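Local coordinates for protein pyridoxal kinase (Lactobacillus plantarum, PDB 3H74) that probably catalyses the ATP-dependent phosphorylation of pyridoxal to pyridoxal 5'-phosphate, as a kinase of the ribokinase superfamily, at residues 137-142 with 177-182; 161-166 with 188-193; 215-220 with 236-241. One frame throughout, in Å; residues are numbered along the deposited sequence.

Following the chain from the N terminus, interaction 1 joins 137-142, at the end of a parallel strand of the main sheet, to 177-182, closing a loop that holds helices 142-149 and 159-167. Interaction 2 starts inside that loop, at 161-166, and ends beyond it, at 188-193, so the two cross; they also share the small antiparallel sheet, in which strands 178-183 and 186-192 are neighbours. Interaction 3 comes later, in series, and closes the turn between helices 213-226 and 231-251. Leu139 and Thr179 of interaction 1 touch Ala218 and Leu217 of interaction 3, while Cys189 and Gly188 of 188-193 meet Asn239, so the helix pair packs against both earlier contacts.

Interaction 1. Residues 137-142 with 177-182; sequences VILPNT and VITDVQ. With SO4 (sulfate ion), chain B.
Thr142, inside the NXXE signature of the ribokinase superfamily (Asn141 to Glu144), meets Asp180 with the side chains at about a right angle. Asp180 receives the hydroxyl of Thr142 on one oxygen (OG1 to OD1 2.7 Å) and the backbone N-H of the same residue on the other (N to OD2 3.1 Å). That N-H points nearly straight at its oxygen, 172° at the hydrogen, and both donors arrive on the syn side, somewhat out of the carboxylate plane. Asp180 CG stands between the backbone N and the carbonyl carbon (chi1 62°), which places the carboxylate carbon at Thr142. A short acid suits this place, since its two oxygens can take the N-H and the hydroxyl of the one residue that opens helix 142-149. Asn141 is the N-cap: its OD1 accepts from Glu144 N, while ND2 donates to Gly111 O and, 2.9 Å away, to O2 of a sulfate. The ion probably came from the crystallisation liquor, yet may mark a phosphate-binding spot, consistent with the signature.

Toward the N-terminal ends of both segments the chains run side by side. Val177 N binds Ile138 O at 3.0 Å, and Thr179 N binds Pro140 O, also at 3.0 Å. Between these two bonds Pro140 has no N-H to offer Val177 O, and its ring CD lies against that oxygen, 3.2 Å away. Leu139 and Val177 lie alongside, pointing the same way, leucine CD2 4.0 Å from valine CB. Ile178 turns its CG2 to within 3.6 Å of Thr142 OG1, a methyl against the hydroxyl that grips Asp180.

Interaction 2. Residues 161-166 with 188-193; sequences VILPAL and GCAWLD
Trp191 meets Leu163 through its backbone, not its indole: CD1 of the leucine lies 4.0 Å from Trp191 CA, while the flat ring hangs from the other side of the strand. At the edge of that ring, in its plane, sits the carbonyl oxygen of Cys189, and Leu231, Ala232 and Leu235 of helix 231-251 touch the indole on that far side of the sheet. The puckered ring of Pro164 crosses the side chain of Leu192 at about a right angle, its CG 4.0 Å from Leu192 CD1.

Leu163 is the centre of the contact. Its CG stands anti to the carbonyl carbon (chi1 -68°), and its two methyls spread over the strand, CD2 3.9 Å from Ala190 O and CD1 4.4 Å from Ala190 CB. The small alanine leaves room for them. Leu192, two residues further along the strand and so on the same side, brings CG to 3.9 Å from Leu163 CB. Its CD1 lies 3.8 Å from Pro164 N, a nitrogen without a hydrogen, which an apolar methyl can approach at no polar cost. The helix is kinked at this proline, whose nitrogen makes no bond to the preceding turn.

Ile178 and Val198, from the strands flanking 186-192, also touch Leu163, extending the apolar patch across the sheet. Helix 161-166 runs over strand 188-192 at 62°, with the axes 8.6 Å apart. The three-stranded antiparallel sheet 178-183, 186-192, 198-204 is thus sandwiched between helix 159-167 on one side and helix 231-251 on the other, part of the layered alpha/beta architecture of this ribokinase-like kinase.

Interaction 3. Residues 215-220 with 236-241; sequences DTLAAV and ARANQW
Val220, Ala238 and Leu217 carry this helix-helix contact, which has no hydrogen bond across it and rests mainly on apolar side chains. Val220 and Leu217 stand three residues apart, nearly one turn, on the same flank of helix 215-220, and both reach for Ala238. The alanine methyl lies 3.8 Å from Val220 CG1 and 3.9 Å from Leu217 CD1, so one small side chain is touched by two branched ones. Its size suits the position where the backbones are nearest, with Val220 CA and Ala238 CA 6.0 Å apart.

Leu217 sets off to one side of the partner helix; its second torsion (chi2 72°) swings CD1 inward, where it also rests against the carbonyl oxygen of Ala238. In Val220 it is CG1, anti to the backbone N (chi1 169°), that does the work. Besides Ala238, Val220 CG1 meets Trp241 obliquely, 3.6 Å from Trp241 CE3 on the benzene part of the indole. A beta-branched valine offers a short, stiff methyl for this. On one face of the same indole lies Arg237 CG, 3.7 Å above the plane and over its centre, so a methylene of the arginine packs on that face.

The helices run roughly antiparallel, their axes crossing at 145° with a closest approach of 9.5 Å. Segment 215-220 opens with Asp215, the last letter of the GTGD signature of ribokinase-like kinases. Around the pair, Trp241 leans on Leu266, Ala269 and Ile270 of helix 264-274, Val220 touches Val26 of helix 19-29, and Ala218 packs on Leu139, just past strand 137-138 of the main sheet.

Interaction 1. Residues 137-142 with 177-182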
loop_
_atom_site.group_PDB
_atom_site.type_symbol
_atom_site.label_atom_id
_atom_site.label_comp_id
_atom_site.label_asym_id
_atom_site.label_seq_id
_atom_site.Cartn_x
_atom_site.Cartn_y
_atom_site.Cartn_z
ATOM N N VAL A 137 1.171 -10.522 -1.414
ATOM C CA VAL A 137 0.778 -9.590 -2.460
ATOM C C VAL A 137 1.656 -8.357 -2.337
ATOM O O VAL A 137 1.851 -7.846 -1.232
ATOM C CB VAL A 137 -0.719 -9.182 -2.328
ATOM C CG1 VAL A 137 -1.088 -8.135 -3.368
ATOM C CG2 VAL A 137 -1.623 -10.398 -2.495
ATOM N N ILE A 138 2.188 -7.886 -3.461
ATOM C CA ILE A 138 2.838 -6.574 -3.517
ATOM C C ILE A 138 2.076 -5.686 -4.488
ATOM O O ILE A 138 1.484 -6.178 -5.453
ATOM C CB ILE A 138 4.349 -6.652 -3.872
ATOM C CG1 ILE A 138 4.584 -7.252 -5.263
ATOM C CG2 ILE A 138 5.089 -7.455 -2.825
ATOM C CD1 ILE A 138 5.967 -6.944 -5.835
ATOM N N LEU A 139 2.110 -4.376 -4.237
ATOM C CA LEU A 139 1.296 -3.406 -4.973
ATOM C C LEU A 139 2.119 -2.271 -5.592
ATOM O O LEU A 139 1.814 -1.092 -5.384
ATOM C CB LEU A 139 0.226 -2.828 -4.038
ATOM C CG LEU A 139 -0.751 -3.833 -3.423
ATOM C CD1 LEU A 139 -1.622 -3.159 -2.358
ATOM C CD2 LEU A 139 -1.622 -4.490 -4.498
ATOM N N PRO A 140 3.162 -2.611 -6.380
ATOM C CA PRO A 140 3.952 -1.561 -7.005
ATOM C C PRO A 140 3.159 -0.798 -8.058
ATOM O O PRO A 140 2.280 -1.367 -8.717
ATOM C CB PRO A 140 5.071 -2.349 -7.699
ATOM C CG PRO A 140 4.442 -3.678 -7.995
ATOM C CD PRO A 140 3.646 -3.956 -6.763
ATOM N N ASN A 141 3.488 0.474 -8.229
ATOM C CA ASN A 141 3.106 1.179 -9.440
ATOM C C ASN A 141 4.120 0.833 -10.542
ATOM O O ASN A 141 5.013 -0.001 -10.338
ATOM C CB ASN A 141 2.955 2.693 -9.191
ATOM C CG ASN A 141 4.256 3.362 -8.784
ATOM O OD1 ASN A 141 5.338 2.916 -9.156
ATOM N ND2 ASN A 141 4.160 4.456 -8.027
ATOM N N THR A 142 3.983 1.465 -11.700
ATOM C CA THR A 142 4.794 1.122 -12.866
ATOM C C THR A 142 6.267 1.506 -12.669
ATOM O O THR A 142 7.166 0.806 -13.139
ATOM C CB THR A 142 4.170 1.739 -14.144
ATOM O OG1 THR A 142 2.979 1.019 -14.475
ATOM C CG2 THR A 142 5.109 1.667 -15.322
ATOM N N VAL A 177 1.158 -7.310 -8.224
ATOM C CA VAL A 177 0.058 -6.568 -8.823
ATOM C C VAL A 177 0.519 -5.147 -9.119
ATOM O O VAL A 177 0.837 -4.400 -8.187
ATOM C CB VAL A 177 -1.163 -6.522 -7.869
ATOM C CG1 VAL A 177 -2.315 -5.770 -8.514
ATOM C CG2 VAL A 177 -1.589 -7.917 -7.451
ATOM N N ILE A 178 0.567 -4.763 -10.393
ATOM C CA ILE A 178 0.891 -3.384 -10.757
ATOM C C ILE A 178 -0.401 -2.570 -10.758
ATOM O O ILE A 178 -1.375 -2.978 -11.373
ATOM C CB ILE A 178 1.634 -3.291 -12.116
ATOM C CG1 ILE A 178 2.953 -4.062 -12.039
ATOM C CG2 ILE A 178 1.886 -1.832 -12.488
ATOM C CD1 ILE A 178 3.702 -4.167 -13.367
ATOM N N THR A 179 -0.404 -1.423 -10.076
ATOM C CA THR A 179 -1.664 -0.746 -9.701
ATOM C C THR A 179 -2.130 0.451 -10.551
ATOM O O THR A 179 -3.226 0.975 -10.332
ATOM C CB THR A 179 -1.612 -0.281 -8.228
ATOM O OG1 THR A 179 -0.529 0.637 -8.070
ATOM C CG2 THR A 179 -1.437 -1.477 -7.281
ATOM N N ASP A 180 -1.319 0.871 -11.513
ATOM C CA ASP A 180 -1.597 2.092 -12.283
ATOM C C ASP A 180 -1.600 1.826 -13.782
ATOM O O ASP A 180 -1.285 2.713 -14.587
ATOM C CB ASP A 180 -0.565 3.177 -11.945
ATOM C CG ASP A 180 0.864 2.768 -12.302
ATOM O OD1 ASP A 180 1.070 1.607 -12.709
ATOM O OD2 ASP A 180 1.781 3.608 -12.182
ATOM N N VAL A 181 -1.940 0.604 -14.159
ATOM C CA VAL A 181 -1.936 0.232 -15.563
ATOM C C VAL A 181 -3.121 0.894 -16.253
ATOM O O VAL A 181 -4.262 0.758 -15.811
ATOM C CB VAL A 181 -1.987 -1.299 -15.746
ATOM C CG1 VAL A 181 -2.097 -1.668 -17.221
ATOM C CG2 VAL A 181 -0.751 -1.950 -15.149
ATOM N N GLN A 182 -2.832 1.615 -17.332
ATOM C CA GLN A 182 -3.860 2.279 -18.115
ATOM C C GLN A 182 -4.182 1.489 -19.370
ATOM O O GLN A 182 -3.279 1.024 -20.075
ATOM C CB GLN A 182 -3.440 3.711 -18.449
ATOM C CG GLN A 182 -3.384 4.589 -17.207
ATOM C CD GLN A 182 -3.014 6.025 -17.489
ATOM O OE1 GLN A 182 -2.054 6.549 -16.926
ATOM N NE2 GLN A 182 -3.778 6.679 -18.350
HETATM S S SO4 B . 0.939 5.240 -5.851
HETATM O O1 SO4 B . 1.826 4.511 -4.945
HETATM O O2 SO4 B . 1.517 5.285 -7.194
HETATM O O3 SO4 B . -0.386 4.621 -5.880
HETATM O O4 SO4 B . 0.806 6.621 -5.374
#

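Interaction 2. Residues 161-166 with 188-193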
loop_
_atom_site.group_PDB
_atom_site.type_symbol
_atom_site.label_atom_id
_atom_site.label_comp_id
_atom_site.label_asym_id
_atom_site.label_seq_id
_atom_site.Cartn_x
_atom_site.Cartn_y
_atom_site.Cartn_z
ATOM N N VAL A 161 6.413 -9.494 -19.728
ATOM C CA VAL A 161 7.818 -9.590 -19.327
ATOM C C VAL A 161 8.027 -9.146 -17.867
ATOM O O VAL A 161 8.669 -9.852 -17.084
ATOM C CB VAL A 161 8.753 -8.807 -20.296
ATOM C CG1 VAL A 161 10.186 -8.798 -19.790
ATOM C CG2 VAL A 161 8.700 -9.403 -21.701
ATOM N N ILE A 162 7.474 -7.989 -17.506
ATOM C CA ILE A 162 7.717 -7.413 -16.177
ATOM C C ILE A 162 7.020 -8.162 -15.033
ATOM O O ILE A 162 7.612 -8.355 -13.969
ATOM C CB ILE A 162 7.466 -5.867 -16.148
ATOM C CG1 ILE A 162 8.029 -5.239 -14.866
ATOM C CG2 ILE A 162 5.991 -5.516 -16.355
ATOM C CD1 ILE A 162 8.352 -3.753 -14.999
ATOM N N LEU A 163 5.794 -8.630 -15.260
ATOM C CA LEU A 163 5.095 -9.363 -14.205
ATOM C C LEU A 163 5.793 -10.690 -13.825
ATOM O O LEU A 163 6.035 -10.924 -12.647
ATOM C CB LEU A 163 3.605 -9.553 -14.516
ATOM C CG LEU A 163 2.710 -8.304 -14.507
ATOM C CD1 LEU A 163 1.328 -8.625 -15.047
ATOM C CD2 LEU A 163 2.606 -7.705 -13.113
ATOM N N PRO A 164 6.137 -11.559 -14.809
ATOM C CA PRO A 164 6.903 -12.755 -14.428
ATOM C C PRO A 164 8.236 -12.451 -13.728
ATOM O O PRO A 164 8.606 -13.158 -12.784
ATOM C CB PRO A 164 7.141 -13.460 -15.770
ATOM C CG PRO A 164 6.027 -13.013 -16.623
ATOM C CD PRO A 164 5.810 -11.572 -16.247
ATOM N N ALA A 165 8.939 -11.411 -14.174
ATOM C CA ALA A 165 10.211 -11.034 -13.553
ATOM C C ALA A 165 10.010 -10.595 -12.097
ATOM O O ALA A 165 10.753 -11.019 -11.210
ATOM C CB ALA A 165 10.890 -9.948 -14.347
ATOM N N LEU A 166 8.987 -9.774 -11.867
ATOM C CA LEU A 166 8.616 -9.332 -10.522
ATOM C C LEU A 166 8.239 -10.509 -9.631
ATOM O O LEU A 166 8.702 -10.614 -8.501
ATOM C CB LEU A 166 7.419 -8.375 -10.579
ATOM C CG LEU A 166 7.500 -6.868 -10.850
ATOM C CD1 LEU A 166 6.105 -6.274 -11.027
ATOM C CD2 LEU A 166 8.236 -6.165 -9.715
ATOM N N GLY A 188 -6.128 0.791 -13.594
ATOM C CA GLY A 188 -6.354 -0.315 -12.683
ATOM C C GLY A 188 -5.161 -1.221 -12.494
ATOM O O GLY A 188 -4.016 -0.821 -12.708
ATOM N N CYS A 189 -5.468 -2.453 -12.107
ATOM C CA CYS A 189 -4.477 -3.418 -11.652
ATOM C C CYS A 189 -4.266 -4.527 -12.664
ATOM O O CYS A 189 -5.219 -5.043 -13.256
ATOM C CB CYS A 189 -4.937 -4.027 -10.324
ATOM S SG CYS A 189 -4.986 -2.868 -8.934
ATOM N N ALA A 190 -3.007 -4.903 -12.841
ATOM C CA ALA A 190 -2.659 -6.049 -13.673
ATOM C C ALA A 190 -1.873 -7.051 -12.860
ATOM O O ALA A 190 -1.038 -6.673 -12.040
ATOM C CB ALA A 190 -1.863 -5.610 -14.883
ATOM N N TRP A 191 -2.133 -8.332 -13.101
ATOM C CA TRP A 191 -1.474 -9.409 -12.371
ATOM C C TRP A 191 -1.535 -10.696 -13.195
ATOM O O TRP A 191 -2.272 -10.774 -14.187
ATOM C CB TRP A 191 -2.132 -9.608 -10.996
ATOM C CG TRP A 191 -3.451 -10.305 -11.052
ATOM C CD1 TRP A 191 -3.692 -11.608 -10.735
ATOM C CD2 TRP A 191 -4.716 -9.748 -11.445
ATOM N NE1 TRP A 191 -5.016 -11.901 -10.915
ATOM C CE2 TRP A 191 -5.669 -10.780 -11.352
ATOM C CE3 TRP A 191 -5.136 -8.478 -11.869
ATOM C CZ2 TRP A 191 -7.017 -10.588 -11.659
ATOM C CZ3 TRP A 191 -6.481 -8.289 -12.184
ATOM C CH2 TRP A 191 -7.402 -9.338 -12.072
ATOM N N LEU A 192 -0.772 -11.701 -12.775
ATOM C CA LEU A 192 -0.790 -13.007 -13.436
ATOM C C LEU A 192 -1.739 -13.948 -12.717
ATOM O O LEU A 192 -1.675 -14.083 -11.497
ATOM C CB LEU A 192 0.612 -13.619 -13.455
ATOM C CG LEU A 192 1.720 -12.904 -14.233
ATOM C CD1 LEU A 192 3.056 -13.573 -13.956
ATOM C CD2 LEU A 192 1.438 -12.847 -15.729
ATOM N N ASP A 193 -2.598 -14.603 -13.455
ATOM C CA ASP A 193 -3.408 -15.673 -12.927
ATOM C C ASP A 193 -2.583 -16.941 -12.761
ATOM O O ASP A 193 -1.439 -16.978 -13.107
ATOM C CB ASP A 193 -4.708 -15.882 -13.751
ATOM C CG ASP A 193 -4.485 -16.467 -15.139
ATOM O OD1 ASP A 193 -3.449 -16.928 -15.447
ATOM O OD2 ASP A 193 -5.427 -16.371 -15.877
#

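Interaction 3. Residues 215-220 with 236-241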
loop_
_atom_site.group_PDB
_atom_site.type_symbol
_atom_site.label_atom_id
_atom_site.label_comp_id
_atom_site.label_asym_id
_atom_site.label_seq_id
_atom_site.Cartn_x
_atom_site.Cartn_y
_atom_site.Cartn_z
ATOM N N ASP A 215 -2.497 4.571 -0.710
ATOM C CA ASP A 215 -2.644 4.071 0.659
ATOM C C ASP A 215 -4.022 3.456 0.877
ATOM O O ASP A 215 -4.148 2.414 1.516
ATOM C CB ASP A 215 -2.434 5.191 1.697
ATOM C CG ASP A 215 -0.992 5.680 1.788
ATOM O OD1 ASP A 215 -0.052 4.845 1.756
ATOM O OD2 ASP A 215 -0.822 6.917 1.971
ATOM N N THR A 216 -5.058 4.108 0.362
ATOM C CA THR A 216 -6.413 3.619 0.531
ATOM C C THR A 216 -6.631 2.342 -0.281
ATOM O O THR A 216 -7.239 1.390 0.210
ATOM C CB THR A 216 -7.411 4.718 0.191
ATOM O OG1 THR A 216 -7.191 5.814 1.093
ATOM C CG2 THR A 216 -8.840 4.221 0.334
ATOM N N LEU A 217 -6.121 2.303 -1.507
ATOM C CA LEU A 217 -6.183 1.079 -2.297
ATOM C C LEU A 217 -5.556 -0.097 -1.560
ATOM O O LEU A 217 -6.145 -1.184 -1.484
ATOM C CB LEU A 217 -5.493 1.275 -3.645
ATOM C CG LEU A 217 -5.580 0.086 -4.612
ATOM C CD1 LEU A 217 -6.975 -0.095 -5.192
ATOM C CD2 LEU A 217 -4.568 0.250 -5.738
ATOM N N ALA A 218 -4.362 0.122 -1.009
ATOM C CA ALA A 218 -3.664 -0.942 -0.306
ATOM C C ALA A 218 -4.439 -1.415 0.915
ATOM O O ALA A 218 -4.527 -2.612 1.170
ATOM C CB ALA A 218 -2.279 -0.507 0.080
ATOM N N ALA A 219 -5.000 -0.476 1.680
ATOM C CA ALA A 219 -5.788 -0.838 2.855
ATOM C C ALA A 219 -7.006 -1.671 2.463
ATOM O O ALA A 219 -7.319 -2.665 3.110
ATOM C CB ALA A 219 -6.201 0.407 3.647
ATOM N N VAL A 220 -7.699 -1.254 1.407
ATOM C CA VAL A 220 -8.881 -1.986 0.946
ATOM C C VAL A 220 -8.521 -3.390 0.464
ATOM O O VAL A 220 -9.186 -4.363 0.813
ATOM C CB VAL A 220 -9.654 -1.196 -0.132
ATOM C CG1 VAL A 220 -10.710 -2.053 -0.782
ATOM C CG2 VAL A 220 -10.280 0.050 0.483
ATOM N N ALA A 236 -11.053 -6.229 -8.347
ATOM C CA ALA A 236 -12.190 -5.598 -9.014
ATOM C C ALA A 236 -12.919 -4.654 -8.051
ATOM O O ALA A 236 -13.166 -3.494 -8.383
ATOM C CB ALA A 236 -13.133 -6.650 -9.585
ATOM N N ARG A 237 -13.237 -5.143 -6.855
ATOM C CA ARG A 237 -13.948 -4.328 -5.873
ATOM C C ARG A 237 -13.099 -3.146 -5.408
ATOM O O ARG A 237 -13.603 -2.019 -5.295
ATOM C CB ARG A 237 -14.389 -5.167 -4.680
ATOM C CG ARG A 237 -15.030 -4.364 -3.556
ATOM C CD ARG A 237 -15.631 -5.289 -2.525
ATOM N NE ARG A 237 -16.929 -5.772 -2.975
ATOM C CZ ARG A 237 -17.425 -6.985 -2.744
ATOM N NH1 ARG A 237 -18.628 -7.295 -3.206
ATOM N NH2 ARG A 237 -16.728 -7.894 -2.070
ATOM N N ALA A 238 -11.813 -3.386 -5.149
ATOM C CA ALA A 238 -10.937 -2.327 -4.662
ATOM C C ALA A 238 -10.832 -1.191 -5.670
ATOM O O ALA A 238 -10.872 -0.015 -5.304
ATOM C CB ALA A 238 -9.568 -2.877 -4.323
ATOM N N ASN A 239 -10.735 -1.536 -6.939
ATOM C CA ASN A 239 -10.690 -0.491 -7.978
ATOM C C ASN A 239 -11.986 0.328 -8.072
ATOM O O ASN A 239 -11.973 1.509 -8.212
ATOM C CB ASN A 239 -10.266 -1.149 -9.329
ATOM C CG ASN A 239 -8.764 -1.395 -9.364
ATOM O OD1 ASN A 239 -8.037 -0.537 -9.640
ATOM N ND2 ASN A 239 -8.358 -2.523 -8.930
ATOM N N GLN A 240 -13.092 -0.360 -7.954
ATOM C CA GLN A 240 -14.375 0.290 -7.978
ATOM C C GLN A 240 -14.523 1.227 -6.768
ATOM O O GLN A 240 -14.962 2.324 -6.891
ATOM C CB GLN A 240 -15.546 -0.703 -7.977
ATOM C CG GLN A 240 -16.867 0.091 -7.685
ATOM C CD GLN A 240 -18.170 -0.646 -8.032
ATOM O OE1 GLN A 240 -18.750 -1.304 -7.153
ATOM N NE2 GLN A 240 -18.624 -0.513 -9.270
ATOM N N TRP A 241 -14.123 0.740 -5.609
ATOM C CA TRP A 241 -14.242 1.544 -4.366
ATOM C C TRP A 241 -13.312 2.766 -4.387
ATOM O O TRP A 241 -13.684 3.829 -3.990
ATOM C CB TRP A 241 -13.938 0.604 -3.185
ATOM C CG TRP A 241 -15.107 -0.260 -2.759
ATOM C CD1 TRP A 241 -16.316 -0.335 -3.327
ATOM C CD2 TRP A 241 -15.141 -1.088 -1.608
ATOM N NE1 TRP A 241 -17.116 -1.175 -2.602
ATOM C CE2 TRP A 241 -16.415 -1.635 -1.535
ATOM C CE3 TRP A 241 -14.228 -1.394 -0.616
ATOM C CZ2 TRP A 241 -16.793 -2.524 -0.510
ATOM C CZ3 TRP A 241 -14.620 -2.272 0.419
ATOM C CH2 TRP A 241 -15.883 -2.813 0.428
#